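Side-chain contacts in mitochondrial enolase superfamily member 1 (Homo sapiens, PDB 4A35), which catalyses the magnesium-dependent dehydration of L-fuconate to 2-keto-3-deoxy-L-fuconate, a step in the breakdown of L-fucose: residues P189-S194 against P273-E278; R219-V224 against V385-D390; L248-N253 against S266-F271. One frame throughout, in Å; residues are numbered along the deposited sequence.

Contact 1 (P189-S194 against P273-E278); sequences PAYTTS and PLWIEE. With MG (magnesium ion), chain B.
Tyr191 and Trp275 reach toward each other from separate strands and meet as an offset edge-to-face aromatic pair, with Trp275 supplying the edge. The ring planes stand at 82° to one another. The closest carbons are Tyr191 CE2 and Trp275 CZ2, 3.9 Å apart. With CG between the backbone N and the carbonyl carbon in both residues, each ring is turned toward the other strand. Tyr191 OH lies in the plane of the indole at its edge, and its hydrogen-bonding partner is Lys221 NZ.

Polar contacts gather on the carboxylate of Glu277. Trp275 NE1 donates to Glu277 OE1 over 3.2 Å, meeting the anti lone pair along a bent path with an angle of 141° at the hydrogen. Lys221 and Gln327 also bind OE1, so this buried oxygen has three partners that hold the carboxylate in its rotation.

Metal coordination uses the other oxygen: Glu277 OE2 is 2.2 Å from the magnesium ion, and Asp251 and Glu306 complete the protein ligands. In the second shell, Glu278 OE1 accepts from a metal-bound water at 2.7 Å. Carboxylate ligands standing at the ends of successive barrel strands are the hallmark of the magnesium site in the enolase superfamily.

Contact 2 (R219-V224 against V385-D390); sequences RFKVKV and VCEYVD
Lys221 and Glu387 form a buried salt bridge across the mouth of the enolase-superfamily barrel, with Lys221 NZ 2.9 Å from Glu387 OE2. Lys221 and Lys223 are the two lysines of the K-x-K motif on the second barrel strand; Glu387 comes from strand 386-388, and strand 188-192 runs between the two. The ammonium group, which also serves Tyr191 and the metal ligand Glu277, meets OE2 from above the carboxylate, 58° out of its plane. It gets there through a chain that leaves with CG opposite the backbone N and then bends at both chi2 and chi3 (86° at the latter), while Glu387 stays extended; the lysine approaches roughly perpendicular to the glutamate chain.

Glu387 OE2 has two further partners. Thr193 OG1 hydrogen-bonds to it, and a water donates to it at 2.6 Å. That same water accepts from Lys223 NZ at 3.0 Å, bridging a lysine and a carboxylate that do not touch directly. Glu387 OE1 accepts from the backbone N of Ala357. A leucine in place of Glu387 would probably deprive Lys221 of one of its two carboxylate partners and leave Thr193 and the bridging water without their acceptor. By similarity, Lys221 and Glu387 bind substrate and Lys223 serves as a proton donor or acceptor.

Farther out, Arg219 and Val385 run alongside each other, head to tail. Arg219 NH1 bonds to Ala190 O, and its methylene CD rests 3.8 Å from Val385 CG2.

Contact 3 (L248-N253 against S266-F271); sequences LMMDAN and SKLAKF. With MG (magnesium ion), chain B.
Met250 and Leu248, on the outward side of strand 247-251, pack against the end of helix 258-268 and the 3-10 turn that follows it, joining the strand and helix of one beta-alpha-beta unit. Met250 carries most of the contact. Its chain is extended beyond CG (chi2 171°, chi3 -177°), which carries the methyl as far as the turn. There Met250 CE lies 3.5 Å from Leu268 O and also touches Phe271 CB at 3.7 Å. The sulfur runs alongside Leu268, with Met250 SD 3.9 Å from Leu268 CB. Leu268 O also accepts the backbone hydrogen bond from Phe271 N, so the residues that receive the methionine are held together within the turn.

Leu248 adds a second, lighter contact. It lies beside Phe271, pointing the same way, with Leu248 CD2 4.0 Å from Phe271 CB. The phenyl ring itself leads away from the strand toward helix 228-242, where it touches Cys235 and Gln236, and Lys270 CG stands 3.9 Å above one of its faces, over the centre.

The strand is one of the parallel staves of the enolase-superfamily barrel, and its alternation sends apolar side chains to the helical layer while Asp251 faces the interior. Asp251 OD2 binds the magnesium ion at 2.2 Å and also hydrogen-bonds to Lys223. Asp251 OD1 accepts from Asn253 N at 3.0 Å, closing an Asx turn at the strand end that helps fix the carboxylate; a metal-bound water donates to the same oxygen. Asn253, a substrate-binding residue by similarity, donates from ND2 to another metal-bound water 2.8 Å away.

From the N terminus, strand 188-192 comes first and opens the loop that contact 1 closes at strand 275-277. Contact 2 starts inside that loop, at strand 219-223, but ends far beyond it at strand 386-388, so contacts 1 and 2 cross along the chain. Contact 3, joining strand 247-251 to helix 258-268, is the most local and falls within the spans of both others. Contacts 1 and 2 bring first, second, fourth and last barrel strands together around the interior, strand 188-192 lying beside 386-388. Contact 3 ties the third strand, which runs between 219-223 and 275-277, to the helix that follows it, on the outside of the barrel.

Contact 1 (P189-S194 against P273-E278)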
loop_
_atom_site.group_PDB
_atom_site.type_symbol
_atom_site.label_atom_id
_atom_site.label_comp_id
_atom_site.label_asym_id
_atom_site.label_seq_id
_atom_site.Cartn_x
_atom_site.Cartn_y
_atom_site.Cartn_z
ATOM N N PRO A 189 -6.156 13.181 -27.813
ATOM C CA PRO A 189 -5.917 11.941 -28.572
ATOM C C PRO A 189 -5.988 10.699 -27.667
ATOM O O PRO A 189 -5.495 10.726 -26.535
ATOM C CB PRO A 189 -4.508 12.156 -29.138
ATOM C CG PRO A 189 -3.833 13.143 -28.148
ATOM C CD PRO A 189 -5.005 14.106 -27.946
ATOM N N ALA A 190 -6.667 9.640 -28.162
ATOM C CA ALA A 190 -6.822 8.388 -27.402
ATOM C C ALA A 190 -6.272 7.164 -28.138
ATOM O O ALA A 190 -5.977 7.197 -29.328
ATOM C CB ALA A 190 -8.312 8.150 -27.092
ATOM N N TYR A 191 -6.091 6.080 -27.381
ATOM C CA TYR A 191 -5.773 4.770 -27.938
ATOM C C TYR A 191 -6.831 3.838 -27.421
ATOM O O TYR A 191 -7.426 4.125 -26.353
ATOM C CB TYR A 191 -4.356 4.296 -27.561
ATOM C CG TYR A 191 -4.122 3.919 -26.109
ATOM C CD1 TYR A 191 -4.296 2.605 -25.673
ATOM C CD2 TYR A 191 -3.524 4.820 -25.221
ATOM C CE1 TYR A 191 -4.000 2.230 -24.362
ATOM C CE2 TYR A 191 -3.143 4.428 -23.926
ATOM C CZ TYR A 191 -3.391 3.132 -23.503
ATOM O OH TYR A 191 -3.072 2.742 -22.237
ATOM N N THR A 192 -7.071 2.737 -28.145
ATOM C CA THR A 192 -8.044 1.759 -27.722
ATOM C C THR A 192 -7.381 0.479 -27.086
ATOM O O THR A 192 -6.401 -0.056 -27.586
ATOM C CB THR A 192 -9.011 1.366 -28.853
ATOM O OG1 THR A 192 -9.984 0.508 -28.271
ATOM C CG2 THR A 192 -8.296 0.682 -30.080
ATOM N N THR A 193 -8.012 -0.021 -26.022
ATOM C CA THR A 193 -7.605 -1.267 -25.347
ATOM C C THR A 193 -8.660 -2.360 -25.709
ATOM O O THR A 193 -8.593 -3.477 -25.207
ATOM C CB THR A 193 -7.399 -0.986 -23.853
ATOM O OG1 THR A 193 -6.328 -0.043 -23.790
ATOM C CG2 THR A 193 -6.948 -2.259 -23.020
ATOM N N SER A 194 -9.607 -2.039 -26.592
ATOM C CA SER A 194 -10.681 -2.982 -26.911
ATOM C C SER A 194 -10.225 -4.265 -27.681
ATOM O O SER A 194 -10.983 -5.233 -27.699
ATOM C CB SER A 194 -11.813 -2.271 -27.644
ATOM O OG SER A 194 -12.387 -1.315 -26.764
ATOM N N PRO A 273 6.765 -2.525 -30.416
ATOM C CA PRO A 273 5.867 -1.831 -29.460
ATOM C C PRO A 273 6.392 -0.432 -29.058
ATOM O O PRO A 273 7.603 -0.261 -28.892
ATOM C CB PRO A 273 5.865 -2.774 -28.245
ATOM C CG PRO A 273 7.159 -3.489 -28.298
ATOM C CD PRO A 273 7.462 -3.676 -29.786
ATOM N N LEU A 274 5.509 0.574 -28.958
ATOM C CA LEU A 274 5.956 1.902 -28.458
ATOM C C LEU A 274 6.436 1.807 -26.987
ATOM O O LEU A 274 7.469 2.385 -26.566
ATOM C CB LEU A 274 4.808 2.925 -28.583
ATOM C CG LEU A 274 5.080 4.294 -27.901
ATOM C CD1 LEU A 274 6.230 5.054 -28.626
ATOM C CD2 LEU A 274 3.825 5.145 -27.880
ATOM N N TRP A 275 5.672 1.063 -26.182
ATOM C CA TRP A 275 6.016 0.871 -24.808
ATOM C C TRP A 275 5.608 -0.505 -24.310
ATOM O O TRP A 275 4.734 -1.193 -24.913
ATOM C CB TRP A 275 5.389 1.956 -23.890
ATOM C CG TRP A 275 3.901 1.911 -23.629
ATOM C CD1 TRP A 275 3.201 0.932 -22.974
ATOM C CD2 TRP A 275 3.002 3.025 -23.761
ATOM N NE1 TRP A 275 1.877 1.323 -22.807
ATOM C CE2 TRP A 275 1.733 2.608 -23.260
ATOM C CE3 TRP A 275 3.142 4.340 -24.279
ATOM C CZ2 TRP A 275 0.619 3.465 -23.232
ATOM C CZ3 TRP A 275 2.032 5.176 -24.274
ATOM C CH2 TRP A 275 0.796 4.750 -23.728
ATOM N N ILE A 276 6.261 -0.897 -23.221
ATOM C CA ILE A 276 5.878 -2.058 -22.399
ATOM C C ILE A 276 5.386 -1.479 -21.072
ATOM O O ILE A 276 6.135 -0.759 -20.368
ATOM C CB ILE A 276 6.953 -3.193 -22.211
ATOM C CG1 ILE A 276 6.342 -4.262 -21.228
ATOM C CG2 ILE A 276 8.283 -2.658 -21.604
ATOM C CD1 ILE A 276 5.088 -5.122 -21.832
ATOM N N GLU A 277 4.121 -1.761 -20.768
ATOM C CA GLU A 277 3.478 -1.228 -19.582
ATOM C C GLU A 277 3.524 -2.270 -18.428
ATOM O O GLU A 277 3.276 -3.466 -18.645
ATOM C CB GLU A 277 2.043 -0.838 -19.951
ATOM C CG GLU A 277 1.185 -0.342 -18.785
ATOM C CD GLU A 277 -0.169 0.140 -19.302
ATOM O OE1 GLU A 277 -0.214 0.557 -20.482
ATOM O OE2 GLU A 277 -1.141 0.223 -18.508
ATOM N N GLU A 278 3.767 -1.774 -17.180
ATOM C CA GLU A 278 3.858 -2.570 -15.966
ATOM C C GLU A 278 4.647 -3.883 -16.179
ATOM O O GLU A 278 4.110 -4.976 -15.941
ATOM C CB GLU A 278 2.462 -2.863 -15.402
ATOM C CG GLU A 278 1.775 -1.626 -14.864
ATOM C CD GLU A 278 0.825 -2.044 -13.767
ATOM O OE1 GLU A 278 -0.201 -2.698 -14.095
ATOM O OE2 GLU A 278 1.107 -1.737 -12.586
HETATM MG MG MG B . -2.360 -1.379 -17.696
HETATM O O HOH W 1 -1.085 -2.432 -16.668
HETATM O O HOH W 2 -4.133 -2.784 -16.851
HETATM O O HOH W 3 -4.042 -0.782 -18.514
#

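Contact 2 (R219-V224 against V385-D390)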
loop_
_atom_site.group_PDB
_atom_site.type_symbol
_atom_site.label_atom_id
_atom_site.label_comp_id
_atom_site.label_asym_id
_atom_site.label_seq_id
_atom_site.Cartn_x
_atom_site.Cartn_y
_atom_site.Cartn_z
ATOM N N ARG A 219 -4.304 3.689 -32.714
ATOM C CA ARG A 219 -3.397 3.406 -31.600
ATOM C C ARG A 219 -4.024 2.283 -30.756
ATOM O O ARG A 219 -5.197 2.372 -30.388
ATOM C CB ARG A 219 -3.166 4.672 -30.774
ATOM C CG ARG A 219 -2.777 5.879 -31.627
ATOM C CD ARG A 219 -2.671 7.127 -30.763
ATOM N NE ARG A 219 -2.548 8.287 -31.653
ATOM C CZ ARG A 219 -3.546 9.102 -31.976
ATOM N NH1 ARG A 219 -4.741 8.963 -31.406
ATOM N NH2 ARG A 219 -3.350 10.089 -32.847
ATOM N N PHE A 220 -3.285 1.199 -30.559
ATOM C CA PHE A 220 -3.785 -0.038 -29.985
ATOM C C PHE A 220 -2.929 -0.624 -28.886
ATOM O O PHE A 220 -1.715 -0.742 -29.027
ATOM C CB PHE A 220 -3.871 -1.102 -31.135
ATOM C CG PHE A 220 -4.922 -0.817 -32.180
ATOM C CD1 PHE A 220 -4.670 0.077 -33.228
ATOM C CD2 PHE A 220 -6.139 -1.484 -32.159
ATOM C CE1 PHE A 220 -5.639 0.329 -34.204
ATOM C CE2 PHE A 220 -7.123 -1.201 -33.115
ATOM C CZ PHE A 220 -6.851 -0.326 -34.156
ATOM N N LYS A 221 -3.600 -1.071 -27.799
ATOM C CA LYS A 221 -2.890 -1.760 -26.743
ATOM C C LYS A 221 -3.204 -3.234 -26.833
ATOM O O LYS A 221 -4.288 -3.625 -27.284
ATOM C CB LYS A 221 -3.214 -1.206 -25.329
ATOM C CG LYS A 221 -2.236 -1.734 -24.268
ATOM C CD LYS A 221 -1.924 -0.723 -23.158
ATOM C CE LYS A 221 -2.998 -0.865 -22.133
ATOM N NZ LYS A 221 -2.878 0.183 -21.083
ATOM N N VAL A 222 -2.252 -4.060 -26.392
ATOM C CA VAL A 222 -2.416 -5.517 -26.326
ATOM C C VAL A 222 -1.856 -6.023 -24.991
ATOM O O VAL A 222 -0.763 -5.628 -24.576
ATOM C CB VAL A 222 -1.747 -6.229 -27.559
ATOM C CG1 VAL A 222 -0.244 -5.912 -27.633
ATOM C CG2 VAL A 222 -1.957 -7.739 -27.516
ATOM N N LYS A 223 -2.604 -6.910 -24.328
ATOM C CA LYS A 223 -2.145 -7.541 -23.094
ATOM C C LYS A 223 -1.228 -8.689 -23.431
ATOM O O LYS A 223 -1.520 -9.495 -24.336
ATOM C CB LYS A 223 -3.329 -8.074 -22.256
ATOM C CG LYS A 223 -4.333 -7.024 -21.815
ATOM C CD LYS A 223 -3.678 -5.958 -20.907
ATOM C CE LYS A 223 -4.606 -4.770 -20.830
ATOM N NZ LYS A 223 -4.424 -4.003 -19.570
ATOM N N VAL A 224 -0.172 -8.815 -22.633
ATOM C CA VAL A 224 0.859 -9.862 -22.755
ATOM C C VAL A 224 1.247 -10.377 -21.367
ATOM O O VAL A 224 0.802 -9.811 -20.347
ATOM C CB VAL A 224 2.123 -9.319 -23.524
ATOM C CG1 VAL A 224 1.764 -8.828 -24.952
ATOM C CG2 VAL A 224 2.853 -8.229 -22.715
ATOM N N VAL A 385 -0.995 10.493 -24.814
ATOM C CA VAL A 385 -2.233 9.893 -25.314
ATOM C C VAL A 385 -3.024 9.379 -24.106
ATOM O O VAL A 385 -2.424 8.946 -23.131
ATOM C CB VAL A 385 -1.888 8.756 -26.327
ATOM C CG1 VAL A 385 -1.182 7.573 -25.652
ATOM C CG2 VAL A 385 -3.106 8.321 -27.145
ATOM N N CYS A 386 -4.344 9.352 -24.217
ATOM C CA CYS A 386 -5.163 8.876 -23.112
ATOM C C CYS A 386 -5.736 7.507 -23.433
ATOM O O CYS A 386 -6.288 7.324 -24.511
ATOM C CB CYS A 386 -6.280 9.865 -22.808
ATOM S SG CYS A 386 -7.123 9.504 -21.249
ATOM N N GLU A 387 -5.695 6.571 -22.487
ATOM C CA GLU A 387 -6.299 5.273 -22.763
ATOM C C GLU A 387 -7.832 5.397 -22.920
ATOM O O GLU A 387 -8.469 6.235 -22.269
ATOM C CB GLU A 387 -5.977 4.296 -21.637
ATOM C CG GLU A 387 -6.504 2.869 -21.822
ATOM C CD GLU A 387 -5.900 1.873 -20.843
ATOM O OE1 GLU A 387 -5.557 2.271 -19.701
ATOM O OE2 GLU A 387 -5.770 0.679 -21.224
ATOM N N TYR A 388 -8.411 4.528 -23.740
ATOM C CA TYR A 388 -9.855 4.437 -23.840
ATOM C C TYR A 388 -10.286 2.948 -23.891
ATOM O O TYR A 388 -9.661 2.146 -24.577
ATOM C CB TYR A 388 -10.404 5.208 -25.064
ATOM C CG TYR A 388 -11.908 5.054 -25.245
ATOM C CD1 TYR A 388 -12.806 5.805 -24.480
ATOM C CD2 TYR A 388 -12.431 4.062 -26.068
ATOM C CE1 TYR A 388 -14.195 5.643 -24.627
ATOM C CE2 TYR A 388 -13.804 3.878 -26.203
ATOM C CZ TYR A 388 -14.680 4.662 -25.475
ATOM O OH TYR A 388 -16.027 4.464 -25.636
ATOM N N VAL A 389 -11.359 2.600 -23.177
ATOM C CA VAL A 389 -11.961 1.258 -23.248
ATOM C C VAL A 389 -13.469 1.472 -23.450
ATOM O O VAL A 389 -14.037 2.419 -22.901
ATOM C CB VAL A 389 -11.614 0.307 -22.053
ATOM C CG1 VAL A 389 -11.929 -1.154 -22.402
ATOM C CG2 VAL A 389 -10.131 0.427 -21.662
ATOM N N ASP A 390 -14.088 0.640 -24.283
ATOM C CA ASP A 390 -15.510 0.775 -24.683
ATOM C C ASP A 390 -16.570 0.210 -23.687
ATOM O O ASP A 390 -17.739 0.094 -24.066
ATOM C CB ASP A 390 -15.743 0.090 -26.058
ATOM C CG ASP A 390 -15.411 -1.412 -26.109
ATOM O OD1 ASP A 390 -14.563 -1.870 -25.296
ATOM O OD2 ASP A 390 -15.943 -2.114 -27.009
HETATM O O HOH W 4 -5.815 -1.355 -19.582
#

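Contact 3 (L248-N253 against S266-F271)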
loop_
_atom_site.group_PDB
_atom_site.type_symbol
_atom_site.label_atom_id
_atom_site.label_comp_id
_atom_site.label_asym_id
_atom_site.label_seq_id
_atom_site.Cartn_x
_atom_site.Cartn_y
_atom_site.Cartn_z
ATOM N N LEU A 248 1.336 0.512 -31.598
ATOM C CA LEU A 248 1.055 -0.671 -30.787
ATOM C C LEU A 248 1.724 -0.531 -29.407
ATOM O O LEU A 248 2.924 -0.271 -29.342
ATOM C CB LEU A 248 1.552 -1.948 -31.502
ATOM C CG LEU A 248 1.330 -3.273 -30.730
ATOM C CD1 LEU A 248 -0.193 -3.560 -30.544
ATOM C CD2 LEU A 248 2.070 -4.454 -31.457
ATOM N N MET A 249 0.959 -0.732 -28.310
ATOM C CA MET A 249 1.485 -0.728 -26.947
ATOM C C MET A 249 1.235 -2.096 -26.317
ATOM O O MET A 249 0.183 -2.685 -26.551
ATOM C CB MET A 249 0.850 0.375 -26.068
ATOM C CG MET A 249 1.007 1.728 -26.652
ATOM S SD MET A 249 -0.538 2.239 -27.499
ATOM C CE MET A 249 -0.519 3.895 -26.963
ATOM N N MET A 250 2.165 -2.569 -25.517
ATOM C CA MET A 250 2.017 -3.850 -24.784
ATOM C C MET A 250 1.854 -3.597 -23.285
ATOM O O MET A 250 2.452 -2.642 -22.745
ATOM C CB MET A 250 3.206 -4.775 -25.063
ATOM C CG MET A 250 3.254 -5.215 -26.543
ATOM S SD MET A 250 4.823 -6.054 -26.805
ATOM C CE MET A 250 4.757 -6.417 -28.599
ATOM N N ASP A 251 1.142 -4.506 -22.596
ATOM C CA ASP A 251 0.859 -4.337 -21.169
ATOM C C ASP A 251 0.963 -5.699 -20.489
ATOM O O ASP A 251 0.211 -6.615 -20.826
ATOM C CB ASP A 251 -0.554 -3.717 -21.000
ATOM C CG ASP A 251 -0.909 -3.385 -19.545
ATOM O OD1 ASP A 251 -0.146 -3.784 -18.636
ATOM O OD2 ASP A 251 -1.981 -2.776 -19.313
ATOM N N ALA A 252 1.967 -5.866 -19.624
ATOM C CA ALA A 252 2.231 -7.137 -18.938
ATOM C C ALA A 252 1.535 -7.217 -17.584
ATOM O O ALA A 252 1.664 -8.272 -16.951
ATOM C CB ALA A 252 3.732 -7.342 -18.756
ATOM N N ASN A 253 0.859 -6.120 -17.112
ATOM C CA ASN A 253 0.136 -6.168 -15.801
ATOM C C ASN A 253 0.965 -6.841 -14.670
ATOM O O ASN A 253 0.442 -7.694 -13.888
ATOM C CB ASN A 253 -1.215 -6.927 -15.966
ATOM C CG ASN A 253 -2.200 -6.120 -16.778
ATOM O OD1 ASN A 253 -2.308 -6.309 -17.988
ATOM N ND2 ASN A 253 -2.781 -5.086 -16.176
ATOM N N SER A 266 12.565 -9.042 -25.308
ATOM C CA SER A 266 13.525 -9.217 -26.408
ATOM C C SER A 266 12.879 -10.049 -27.531
ATOM O O SER A 266 13.194 -9.852 -28.709
ATOM C CB SER A 266 14.804 -9.900 -25.921
ATOM O OG SER A 266 14.606 -11.294 -25.767
ATOM N N LYS A 267 11.938 -10.962 -27.161
ATOM C CA LYS A 267 11.240 -11.843 -28.110
ATOM C C LYS A 267 10.025 -11.130 -28.769
ATOM O O LYS A 267 9.620 -11.490 -29.893
ATOM C CB LYS A 267 10.806 -13.125 -27.393
ATOM C CG LYS A 267 12.025 -14.004 -27.104
ATOM C CD LYS A 267 11.732 -15.016 -26.051
ATOM C CE LYS A 267 12.831 -16.032 -25.885
ATOM N NZ LYS A 267 12.581 -16.897 -24.695
ATOM N N LEU A 268 9.418 -10.158 -28.052
ATOM C CA LEU A 268 8.255 -9.394 -28.583
ATOM C C LEU A 268 8.679 -8.091 -29.299
ATOM O O LEU A 268 7.835 -7.407 -29.893
ATOM C CB LEU A 268 7.257 -9.047 -27.446
ATOM C CG LEU A 268 6.531 -10.235 -26.832
ATOM C CD1 LEU A 268 5.627 -9.806 -25.690
ATOM C CD2 LEU A 268 5.836 -11.132 -27.921
ATOM N N ALA A 269 9.991 -7.729 -29.227
ATOM C CA ALA A 269 10.461 -6.494 -29.824
ATOM C C ALA A 269 10.238 -6.437 -31.344
ATOM O O ALA A 269 10.066 -5.330 -31.880
ATOM C CB ALA A 269 11.940 -6.280 -29.503
ATOM N N LYS A 270 10.129 -7.610 -32.020
ATOM C CA LYS A 270 9.905 -7.658 -33.476
ATOM C C LYS A 270 8.578 -6.966 -33.852
ATOM O O LYS A 270 8.456 -6.497 -34.965
ATOM C CB LYS A 270 9.941 -9.104 -34.010
ATOM C CG LYS A 270 8.877 -10.056 -33.415
ATOM C CD LYS A 270 9.132 -11.488 -33.897
ATOM C CE LYS A 270 8.269 -12.532 -33.236
ATOM N NZ LYS A 270 8.626 -13.906 -33.730
ATOM N N PHE A 271 7.620 -6.873 -32.912
ATOM C CA PHE A 271 6.324 -6.238 -33.181
ATOM C C PHE A 271 6.413 -4.702 -33.054
ATOM O O PHE A 271 5.425 -4.000 -33.292
ATOM C CB PHE A 271 5.227 -6.829 -32.259
ATOM C CG PHE A 271 5.095 -8.324 -32.473
ATOM C CD1 PHE A 271 4.610 -8.837 -33.681
ATOM C CD2 PHE A 271 5.481 -9.221 -31.480
ATOM C CE1 PHE A 271 4.514 -10.217 -33.885
ATOM C CE2 PHE A 271 5.373 -10.594 -31.675
ATOM C CZ PHE A 271 4.887 -11.092 -32.884
HETATM MG MG MG B . -2.360 -1.379 -17.696
HETATM O O HOH W 1 -1.085 -2.432 -16.668
HETATM O O HOH W 2 -4.133 -2.784 -16.851
HETATM O O HOH W 3 -4.042 -0.782 -18.514
#